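Putative polyphosphate kinase 2 family protein (Arthrobacter aurescens, PDB 3RHF) probably acts as a polyphosphate kinase of the PPK2 family, transferring phosphate between polyphosphate and nucleotides. Local coordinates at residues Met99-Phe109 with Gln128-Asp139; Thr179-Asn187 with Val257-Leu268. All coordinates share one frame; numbering follows the deposited sequence.

Interaction 1 (Met99-Phe109 with Gln128-Asp139); sequences MDPQGVQLTAF and QVPAAGMVGVFD
Gln105 reaches from one parallel strand of the central sheet to the loop that leads into its neighbour. Its CB rises from the sheet face it shares with Thr107 and Phe138. CG, anti to its own carbonyl carbon (chi1 -38°), then meets the methyl end of Met134, a selenomethionine, at 3.3 Å from CE; the doubly bent Met134 chain crosses the extended glutamine at about a right angle. CD passes near the same CE, and OE1 ends the chain by accepting the backbone N-H of Ala131, with the donor almost in line with the carbonyl bond; the OE1 to N distance, 2.5 Å, is unusually short and its exact value doubtful. An alanine here would remove that acceptor and is likely to leave Ala131 N without this partner and the Met134 methyl without the glutamine chain packed against it. Beneath this bridge the backbones pair in register, Gln105 with Gly136. Val135 N gives a nearly straight bond to Gly103 O (3.0 Å, 177° at the hydrogen), and Gln105 N and O bond to Val135 O and Val137 N. Further along, just past the strand, the edge of the Phe109 ring points at the face of Phe138 in a T-shaped pair (centroids 5.0 Å apart, planes at 84°), while Thr107 CG2 lies over one face of Phe109. On the reverse side Leu106 CD1 packs on Val137 CG1 at 3.7 Å, and Met99 SE on Val135 CG1. Strand 104-108 is one of the sheet's two outermost strands within the chain, and Gln102 reaches Asp139 of the second subunit. Strand 75-82 pairs with 135-139 on its other flank; helices 43-69 and 88-98 pack on the Val135-Leu106 side, and helix 123-126 meets the two phenylalanines.

Interaction 2 (Thr179-Asn187 with Val257-Leu268); sequences TTIVKVMLN and VQQLLLDALGGL
Val184 overlaps two residues of the helix above it, one with each methyl. CG1 packs on Val257 CG2 (3.9 Å), while CG2, anti to the carbonyl carbon, comes closer, 3.5 Å from Leu260 CD1. This is the helix-on-sheet layer of a three-layer alpha/beta/alpha sandwich, whose strand order 2-3-1-4-5 is that of P-loop kinases. The helix, part of 250-266, runs back over the inner strand 179-187 at 162° to it, with the two axes 9.5 Å apart at closest approach. No hydrogen bond passes between the segments; the layers are held together by apolar packing. Thr180, Val182 and Val184 of the strand face the helix, and the helix answers with residues three or four apart: Val257, Leu260 or Leu261, and Ala264. Val182 sits at the middle of this row. Its CG2 touches the methyl of Ala264 at 3.6 Å, and its CG1 lies more loosely beneath Leu260 CB and Leu261 CD1. Nearer the far end of the strand, Leu186 reaches the helix with CD2 alone, 4.1 Å from Val257 CG2, the two side chains meeting at about a right angle. Leu78 and Leu80 of strand 75-82 touch Val182 and Val184 respectively, and Val245 of strand 242-246 also touches Val184, extending the apolar layer on both flanks. Toward the C-terminal end of 257-268, the Leu268 side chain slides antiparallel along Thr180, whose chi1 of -58° sets OG1 beside its backbone N; that hydroxyl oxygen lies 3.5 Å from Leu268 CD2.

Both interactions belong to one five-stranded parallel sheet, and their centres lie 14 Å apart. They do not touch: the nearest atoms are about 5 Å apart, and strand 75-82 runs between strands 135-139 and 179-187, bonding to both. Along the chain interaction 1 closes before interaction 2 opens. Interaction 1 builds the sheet laterally, towards strand 104-108 at one of its margins and the second subunit, whereas interaction 2 adds a helical layer to an inner strand. Helix 43-69 joins them, touching Met99 and Val135 in one and, beside the other, Gln258 and Leu262 of its helix, which do not touch strand 179-187. Together they make up part of the P-loop-type core on which the presumed kinase activity would depend.

Interaction 1 (Met99-Phe109 with Gln128-Asp139)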
loop_
_atom_site.group_PDB
_atom_site.type_symbol
_atom_site.label_atom_id
_atom_site.label_comp_id
_atom_site.label_asym_id
_atom_site.label_seq_id
_atom_site.Cartn_x
_atom_site.Cartn_y
_atom_site.Cartn_z
HETATM N N MSE A 99 2.533 -0.226 -7.100
HETATM C CA MSE A 99 2.946 1.183 -6.974
HETATM C C MSE A 99 3.793 1.438 -5.724
HETATM O O MSE A 99 3.908 0.578 -4.859
HETATM C CB MSE A 99 1.713 2.066 -6.974
HETATM C CG MSE A 99 1.030 2.043 -8.294
HETATM SE SE MSE A 99 -0.519 3.206 -8.400
HETATM C CE MSE A 99 -0.641 3.137 -10.323
ATOM N N ASP A 100 4.434 2.602 -5.650
ATOM C CA ASP A 100 5.039 3.019 -4.392
ATOM C C ASP A 100 3.938 3.602 -3.520
ATOM O O ASP A 100 3.313 4.542 -3.929
ATOM C CB ASP A 100 6.179 4.020 -4.587
ATOM C CG ASP A 100 7.022 4.230 -3.283
ATOM O OD1 ASP A 100 8.282 4.086 -3.361
ATOM O OD2 ASP A 100 6.426 4.523 -2.204
ATOM N N PRO A 101 3.723 3.034 -2.315
ATOM C CA PRO A 101 2.639 3.448 -1.414
ATOM C C PRO A 101 2.694 4.899 -0.988
ATOM O O PRO A 101 1.671 5.476 -0.680
ATOM C CB PRO A 101 2.810 2.541 -0.184
ATOM C CG PRO A 101 4.219 2.039 -0.241
ATOM C CD PRO A 101 4.591 2.012 -1.691
ATOM N N GLN A 102 3.865 5.510 -1.001
ATOM C CA GLN A 102 3.952 6.915 -0.684
ATOM C C GLN A 102 3.409 7.763 -1.807
ATOM O O GLN A 102 3.216 8.956 -1.629
ATOM C CB GLN A 102 5.375 7.263 -0.277
ATOM C CG GLN A 102 5.729 6.505 1.073
ATOM C CD GLN A 102 7.177 6.680 1.607
ATOM O OE1 GLN A 102 7.731 7.789 1.616
ATOM N NE2 GLN A 102 7.756 5.577 2.131
ATOM N N GLY A 103 3.041 7.126 -2.920
ATOM C CA GLY A 103 2.452 7.811 -4.104
ATOM C C GLY A 103 0.965 7.519 -4.306
ATOM O O GLY A 103 0.379 7.966 -5.282
ATOM N N VAL A 104 0.371 6.827 -3.321
ATOM C CA VAL A 104 -1.003 6.317 -3.403
ATOM C C VAL A 104 -1.821 6.680 -2.211
ATOM O O VAL A 104 -1.330 6.587 -1.098
ATOM C CB VAL A 104 -1.003 4.767 -3.493
ATOM C CG1 VAL A 104 -2.402 4.212 -3.477
ATOM C CG2 VAL A 104 -0.306 4.338 -4.756
ATOM N N GLN A 105 -3.062 7.095 -2.431
ATOM C CA GLN A 105 -4.025 7.416 -1.310
ATOM C C GLN A 105 -5.200 6.478 -1.545
ATOM O O GLN A 105 -5.996 6.684 -2.457
ATOM C CB GLN A 105 -4.478 8.919 -1.216
ATOM C CG GLN A 105 -3.325 9.919 -1.554
ATOM C CD GLN A 105 -3.543 11.447 -1.288
ATOM O OE1 GLN A 105 -3.676 12.273 -2.231
ATOM N NE2 GLN A 105 -3.472 11.819 -0.035
ATOM N N LEU A 106 -5.223 5.386 -0.793
ATOM C CA LEU A 106 -6.306 4.444 -0.843
ATOM C C LEU A 106 -7.351 4.782 0.250
ATOM O O LEU A 106 -7.002 5.002 1.399
ATOM C CB LEU A 106 -5.767 3.052 -0.597
ATOM C CG LEU A 106 -6.810 2.007 -0.246
ATOM C CD1 LEU A 106 -7.740 1.874 -1.478
ATOM C CD2 LEU A 106 -6.072 0.702 0.096
ATOM N N THR A 107 -8.625 4.810 -0.127
ATOM C CA THR A 107 -9.710 4.819 0.822
ATOM C C THR A 107 -10.725 3.702 0.475
ATOM O O THR A 107 -11.205 3.621 -0.641
ATOM C CB THR A 107 -10.446 6.198 0.830
ATOM O OG1 THR A 107 -9.508 7.256 1.110
ATOM C CG2 THR A 107 -11.554 6.199 1.888
ATOM N N ALA A 108 -11.014 2.843 1.440
ATOM C CA ALA A 108 -12.130 1.894 1.390
ATOM C C ALA A 108 -13.262 2.465 2.249
ATOM O O ALA A 108 -13.253 2.362 3.497
ATOM C CB ALA A 108 -11.679 0.525 1.927
ATOM N N PHE A 109 -14.209 3.108 1.578
ATOM C CA PHE A 109 -15.386 3.689 2.228
ATOM C C PHE A 109 -16.249 2.605 2.868
ATOM O O PHE A 109 -16.640 1.632 2.229
ATOM C CB PHE A 109 -16.194 4.539 1.237
ATOM C CG PHE A 109 -15.493 5.835 0.833
ATOM C CD1 PHE A 109 -15.432 6.913 1.709
ATOM C CD2 PHE A 109 -14.862 5.948 -0.397
ATOM C CE1 PHE A 109 -14.778 8.090 1.364
ATOM C CE2 PHE A 109 -14.196 7.099 -0.748
ATOM C CZ PHE A 109 -14.159 8.186 0.133
ATOM N N GLN A 128 -11.194 12.942 0.649
ATOM C CA GLN A 128 -10.211 11.908 0.321
ATOM C C GLN A 128 -9.676 11.964 -1.088
ATOM O O GLN A 128 -8.903 11.149 -1.412
ATOM C CB GLN A 128 -10.801 10.506 0.548
ATOM C CG GLN A 128 -11.449 10.348 1.909
ATOM C CD GLN A 128 -10.450 10.458 3.055
ATOM O OE1 GLN A 128 -9.338 9.922 2.981
ATOM N NE2 GLN A 128 -10.849 11.142 4.133
ATOM N N VAL A 129 -10.068 12.935 -1.912
ATOM C CA VAL A 129 -9.598 13.022 -3.266
ATOM C C VAL A 129 -8.082 13.165 -3.329
ATOM O O VAL A 129 -7.479 13.752 -2.458
ATOM C CB VAL A 129 -10.289 14.165 -3.999
ATOM C CG1 VAL A 129 -11.772 13.962 -3.976
ATOM C CG2 VAL A 129 -9.940 15.563 -3.378
ATOM N N PRO A 130 -7.439 12.583 -4.345
ATOM C CA PRO A 130 -6.002 12.548 -4.256
ATOM C C PRO A 130 -5.376 13.952 -4.450
ATOM O O PRO A 130 -5.966 14.836 -5.091
ATOM C CB PRO A 130 -5.606 11.593 -5.348
ATOM C CG PRO A 130 -6.663 11.778 -6.388
ATOM C CD PRO A 130 -7.928 12.080 -5.636
ATOM N N ALA A 131 -4.217 14.148 -3.842
ATOM C CA ALA A 131 -3.485 15.385 -4.008
ATOM C C ALA A 131 -2.704 15.318 -5.347
ATOM O O ALA A 131 -2.556 14.236 -5.936
ATOM C CB ALA A 131 -2.511 15.583 -2.800
ATOM N N ALA A 132 -2.230 16.482 -5.803
ATOM C CA ALA A 132 -1.276 16.592 -6.931
ATOM C C ALA A 132 -0.199 15.507 -6.915
ATOM O O ALA A 132 0.421 15.247 -5.912
ATOM C CB ALA A 132 -0.603 17.951 -6.952
ATOM N N GLY A 133 -0.002 14.861 -8.042
ATOM C CA GLY A 133 0.995 13.833 -8.135
ATOM C C GLY A 133 0.619 12.505 -7.514
ATOM O O GLY A 133 1.447 11.586 -7.503
HETATM N N MSE A 134 -0.599 12.377 -6.997
HETATM C CA MSE A 134 -0.969 11.153 -6.329
HETATM C C MSE A 134 -1.896 10.301 -7.178
HETATM O O MSE A 134 -2.582 10.819 -8.072
HETATM C CB MSE A 134 -1.623 11.442 -5.005
HETATM C CG MSE A 134 -0.800 12.307 -4.027
HETATM SE SE MSE A 134 0.743 11.352 -3.294
HETATM C CE MSE A 134 -0.102 10.086 -2.069
ATOM N N VAL A 135 -1.862 8.979 -6.935
ATOM C CA VAL A 135 -2.880 8.064 -7.468
ATOM C C VAL A 135 -3.810 7.750 -6.350
ATOM O O VAL A 135 -3.428 7.186 -5.340
ATOM C CB VAL A 135 -2.287 6.739 -7.993
ATOM C CG1 VAL A 135 -3.409 5.776 -8.346
ATOM C CG2 VAL A 135 -1.350 7.012 -9.237
ATOM N N GLY A 136 -5.037 8.143 -6.497
ATOM C CA GLY A 136 -6.033 7.843 -5.467
ATOM C C GLY A 136 -6.817 6.612 -5.852
ATOM O O GLY A 136 -7.193 6.438 -7.046
ATOM N N VAL A 137 -7.059 5.739 -4.872
ATOM C CA VAL A 137 -7.918 4.582 -5.117
ATOM C C VAL A 137 -9.069 4.575 -4.145
ATOM O O VAL A 137 -8.870 4.566 -2.922
ATOM C CB VAL A 137 -7.141 3.257 -5.078
ATOM C CG1 VAL A 137 -8.134 2.075 -5.147
ATOM C CG2 VAL A 137 -6.089 3.205 -6.206
ATOM N N PHE A 138 -10.275 4.584 -4.723
ATOM C CA PHE A 138 -11.543 4.444 -3.991
ATOM C C PHE A 138 -12.125 3.015 -4.161
ATOM O O PHE A 138 -12.681 2.662 -5.225
ATOM C CB PHE A 138 -12.595 5.452 -4.492
ATOM C CG PHE A 138 -12.405 6.902 -4.032
ATOM C CD1 PHE A 138 -11.370 7.300 -3.192
ATOM C CD2 PHE A 138 -13.313 7.866 -4.458
ATOM C CE1 PHE A 138 -11.235 8.669 -2.782
ATOM C CE2 PHE A 138 -13.176 9.212 -4.093
ATOM C CZ PHE A 138 -12.134 9.614 -3.252
ATOM N N ASP A 139 -11.937 2.203 -3.114
ATOM C CA ASP A 139 -12.687 0.960 -2.940
ATOM C C ASP A 139 -14.073 1.289 -2.339
ATOM O O ASP A 139 -14.206 1.573 -1.151
ATOM C CB ASP A 139 -11.901 -0.039 -2.078
ATOM C CG ASP A 139 -12.608 -1.375 -1.897
ATOM O OD1 ASP A 139 -13.779 -1.451 -2.264
ATOM O OD2 ASP A 139 -12.004 -2.356 -1.384
HETATM O O HOH W 1 1.929 8.953 -7.178
HETATM O O HOH W 2 -8.105 8.118 -0.917
HETATM O O HOH W 3 -15.185 -0.211 0.779
#

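Interaction 2 (Thr179-Asn187 with Val257-Leu268)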
loop_
_atom_site.group_PDB
_atom_site.type_symbol
_atom_site.label_atom_id
_atom_site.label_comp_id
_atom_site.label_asym_id
_atom_site.label_seq_id
_atom_site.Cartn_x
_atom_site.Cartn_y
_atom_site.Cartn_z
ATOM N N THR A 179 -7.459 16.099 -12.047
ATOM C CA THR A 179 -7.694 14.690 -11.817
ATOM C C THR A 179 -8.189 13.988 -13.042
ATOM O O THR A 179 -9.163 14.411 -13.609
ATOM C CB THR A 179 -8.747 14.525 -10.760
ATOM O OG1 THR A 179 -8.315 15.227 -9.588
ATOM C CG2 THR A 179 -8.942 13.061 -10.417
ATOM N N THR A 180 -7.511 12.938 -13.477
ATOM C CA THR A 180 -8.108 12.013 -14.431
ATOM C C THR A 180 -8.857 10.910 -13.696
ATOM O O THR A 180 -8.254 10.145 -12.921
ATOM C CB THR A 180 -7.079 11.382 -15.352
ATOM O OG1 THR A 180 -6.384 12.423 -16.059
ATOM C CG2 THR A 180 -7.781 10.456 -16.371
ATOM N N ILE A 181 -10.161 10.790 -13.965
ATOM C CA ILE A 181 -10.996 9.858 -13.197
ATOM C C ILE A 181 -11.235 8.616 -13.979
ATOM O O ILE A 181 -11.857 8.663 -15.017
ATOM C CB ILE A 181 -12.390 10.469 -12.779
ATOM C CG1 ILE A 181 -12.184 11.658 -11.837
ATOM C CG2 ILE A 181 -13.346 9.367 -12.145
ATOM C CD1 ILE A 181 -13.445 12.556 -11.673
ATOM N N VAL A 182 -10.764 7.495 -13.452
ATOM C CA VAL A 182 -11.004 6.180 -14.056
ATOM C C VAL A 182 -12.044 5.378 -13.267
ATOM O O VAL A 182 -11.723 4.873 -12.174
ATOM C CB VAL A 182 -9.733 5.365 -14.094
ATOM C CG1 VAL A 182 -10.057 3.961 -14.470
ATOM C CG2 VAL A 182 -8.743 5.972 -15.092
ATOM N N LYS A 183 -13.260 5.234 -13.811
ATOM C CA LYS A 183 -14.338 4.557 -13.096
ATOM C C LYS A 183 -14.525 3.120 -13.621
ATOM O O LYS A 183 -14.655 2.894 -14.826
ATOM C CB LYS A 183 -15.659 5.332 -13.203
ATOM C CG LYS A 183 -15.573 6.779 -12.730
ATOM C CD LYS A 183 -16.960 7.430 -12.445
ATOM C CE LYS A 183 -17.849 7.652 -13.701
ATOM N NZ LYS A 183 -18.615 8.956 -13.730
ATOM N N VAL A 184 -14.508 2.155 -12.719
ATOM C CA VAL A 184 -14.574 0.764 -13.101
ATOM C C VAL A 184 -15.665 0.067 -12.312
ATOM O O VAL A 184 -15.771 0.188 -11.069
ATOM C CB VAL A 184 -13.230 0.060 -12.861
ATOM C CG1 VAL A 184 -13.439 -1.413 -12.723
ATOM C CG2 VAL A 184 -12.271 0.387 -14.002
HETATM N N MSE A 185 -16.510 -0.660 -13.031
HETATM C CA MSE A 185 -17.457 -1.571 -12.359
HETATM C C MSE A 185 -17.100 -2.992 -12.702
HETATM O O MSE A 185 -17.055 -3.379 -13.866
HETATM C CB MSE A 185 -18.879 -1.264 -12.732
HETATM C CG MSE A 185 -19.898 -2.044 -11.856
HETATM SE SE MSE A 185 -20.885 -3.391 -12.927
HETATM C CE MSE A 185 -22.188 -4.021 -11.534
ATOM N N LEU A 186 -16.814 -3.769 -11.679
ATOM C CA LEU A 186 -16.527 -5.186 -11.874
ATOM C C LEU A 186 -17.820 -5.992 -11.876
ATOM O O LEU A 186 -18.490 -6.073 -10.863
ATOM C CB LEU A 186 -15.617 -5.726 -10.752
ATOM C CG LEU A 186 -14.316 -5.007 -10.524
ATOM C CD1 LEU A 186 -13.686 -5.672 -9.345
ATOM C CD2 LEU A 186 -13.465 -5.072 -11.781
ATOM N N ASN A 187 -18.128 -6.625 -12.996
ATOM C CA ASN A 187 -19.421 -7.251 -13.204
ATOM C C ASN A 187 -19.285 -8.801 -13.163
ATOM O O ASN A 187 -18.620 -9.441 -14.002
ATOM C CB ASN A 187 -19.949 -6.740 -14.538
ATOM C CG ASN A 187 -21.338 -7.209 -14.865
ATOM O OD1 ASN A 187 -22.268 -7.137 -14.049
ATOM N ND2 ASN A 187 -21.516 -7.605 -16.100
ATOM N N VAL A 257 -8.369 -3.722 -15.569
ATOM C CA VAL A 257 -8.228 -2.604 -14.674
ATOM C C VAL A 257 -6.856 -2.020 -14.859
ATOM O O VAL A 257 -6.713 -0.809 -15.104
ATOM C CB VAL A 257 -8.540 -2.932 -13.211
ATOM C CG1 VAL A 257 -8.210 -1.733 -12.357
ATOM C CG2 VAL A 257 -10.037 -3.216 -13.024
ATOM N N GLN A 258 -5.831 -2.858 -14.828
ATOM C CA GLN A 258 -4.490 -2.287 -14.992
ATOM C C GLN A 258 -4.271 -1.559 -16.302
ATOM O O GLN A 258 -3.649 -0.490 -16.309
ATOM C CB GLN A 258 -3.337 -3.271 -14.661
ATOM C CG GLN A 258 -2.939 -3.025 -13.217
ATOM C CD GLN A 258 -1.842 -3.889 -12.667
ATOM O OE1 GLN A 258 -2.004 -4.485 -11.596
ATOM N NE2 GLN A 258 -0.683 -3.913 -13.346
ATOM N N GLN A 259 -4.806 -2.076 -17.398
ATOM C CA GLN A 259 -4.550 -1.429 -18.704
ATOM C C GLN A 259 -5.287 -0.129 -18.768
ATOM O O GLN A 259 -4.819 0.820 -19.371
ATOM C CB GLN A 259 -4.912 -2.319 -19.893
ATOM C CG GLN A 259 -4.252 -1.923 -21.214
ATOM C CD GLN A 259 -2.745 -2.048 -21.190
ATOM O OE1 GLN A 259 -2.180 -3.090 -20.852
ATOM N NE2 GLN A 259 -2.077 -0.984 -21.559
ATOM N N LEU A 260 -6.412 -0.048 -18.083
ATOM C CA LEU A 260 -7.177 1.218 -18.006
ATOM C C LEU A 260 -6.389 2.322 -17.330
ATOM O O LEU A 260 -6.350 3.464 -17.814
ATOM C CB LEU A 260 -8.490 0.994 -17.251
ATOM C CG LEU A 260 -9.676 0.483 -18.077
ATOM C CD1 LEU A 260 -10.818 0.228 -17.131
ATOM C CD2 LEU A 260 -10.135 1.437 -19.206
ATOM N N LEU A 261 -5.790 1.948 -16.199
ATOM C CA LEU A 261 -4.839 2.785 -15.482
ATOM C C LEU A 261 -3.684 3.237 -16.319
ATOM O O LEU A 261 -3.377 4.411 -16.330
ATOM C CB LEU A 261 -4.263 2.021 -14.318
ATOM C CG LEU A 261 -4.641 2.439 -12.930
ATOM C CD1 LEU A 261 -6.101 2.917 -12.812
ATOM C CD2 LEU A 261 -4.401 1.247 -12.032
ATOM N N LEU A 262 -3.022 2.297 -16.992
ATOM C CA LEU A 262 -1.822 2.642 -17.815
ATOM C C LEU A 262 -2.165 3.563 -18.978
ATOM O O LEU A 262 -1.388 4.449 -19.294
ATOM C CB LEU A 262 -1.088 1.399 -18.366
ATOM C CG LEU A 262 -0.532 0.486 -17.265
ATOM C CD1 LEU A 262 -0.389 -0.979 -17.755
ATOM C CD2 LEU A 262 0.792 0.970 -16.706
ATOM N N ASP A 263 -3.310 3.299 -19.626
ATOM C CA ASP A 263 -3.739 4.075 -20.775
ATOM C C ASP A 263 -4.147 5.497 -20.316
ATOM O O ASP A 263 -3.864 6.451 -21.001
ATOM C CB ASP A 263 -4.899 3.379 -21.481
ATOM C CG ASP A 263 -4.490 2.044 -22.213
ATOM O OD1 ASP A 263 -3.290 1.619 -22.256
ATOM O OD2 ASP A 263 -5.425 1.419 -22.796
ATOM N N ALA A 264 -4.797 5.618 -19.155
ATOM C CA ALA A 264 -5.120 6.922 -18.545
ATOM C C ALA A 264 -3.827 7.709 -18.204
ATOM O O ALA A 264 -3.719 8.892 -18.497
ATOM C CB ALA A 264 -5.973 6.737 -17.299
ATOM N N LEU A 265 -2.858 7.025 -17.614
ATOM C CA LEU A 265 -1.598 7.617 -17.274
ATOM C C LEU A 265 -0.773 7.963 -18.490
ATOM O O LEU A 265 -0.058 8.941 -18.479
ATOM C CB LEU A 265 -0.809 6.667 -16.415
ATOM C CG LEU A 265 -1.266 6.537 -14.993
ATOM C CD1 LEU A 265 -0.743 5.367 -14.296
ATOM C CD2 LEU A 265 -0.820 7.769 -14.300
ATOM N N GLY A 266 -0.858 7.153 -19.535
ATOM C CA GLY A 266 -0.139 7.399 -20.802
ATOM C C GLY A 266 -0.709 8.592 -21.553
ATOM O O GLY A 266 -0.034 9.214 -22.362
ATOM N N GLY A 267 -1.966 8.910 -21.269
ATOM C CA GLY A 267 -2.627 10.052 -21.855
ATOM C C GLY A 267 -2.190 11.319 -21.159
ATOM O O GLY A 267 -2.538 12.393 -21.591
ATOM N N LEU A 268 -1.425 11.234 -20.080
ATOM C CA LEU A 268 -1.030 12.463 -19.393
ATOM C C LEU A 268 0.304 13.067 -19.851
ATOM O O LEU A 268 0.614 14.137 -19.419
ATOM C CB LEU A 268 -1.031 12.240 -17.903
ATOM C CG LEU A 268 -2.413 11.936 -17.329
ATOM C CD1 LEU A 268 -2.283 11.542 -15.884
ATOM C CD2 LEU A 268 -3.314 13.144 -17.484
#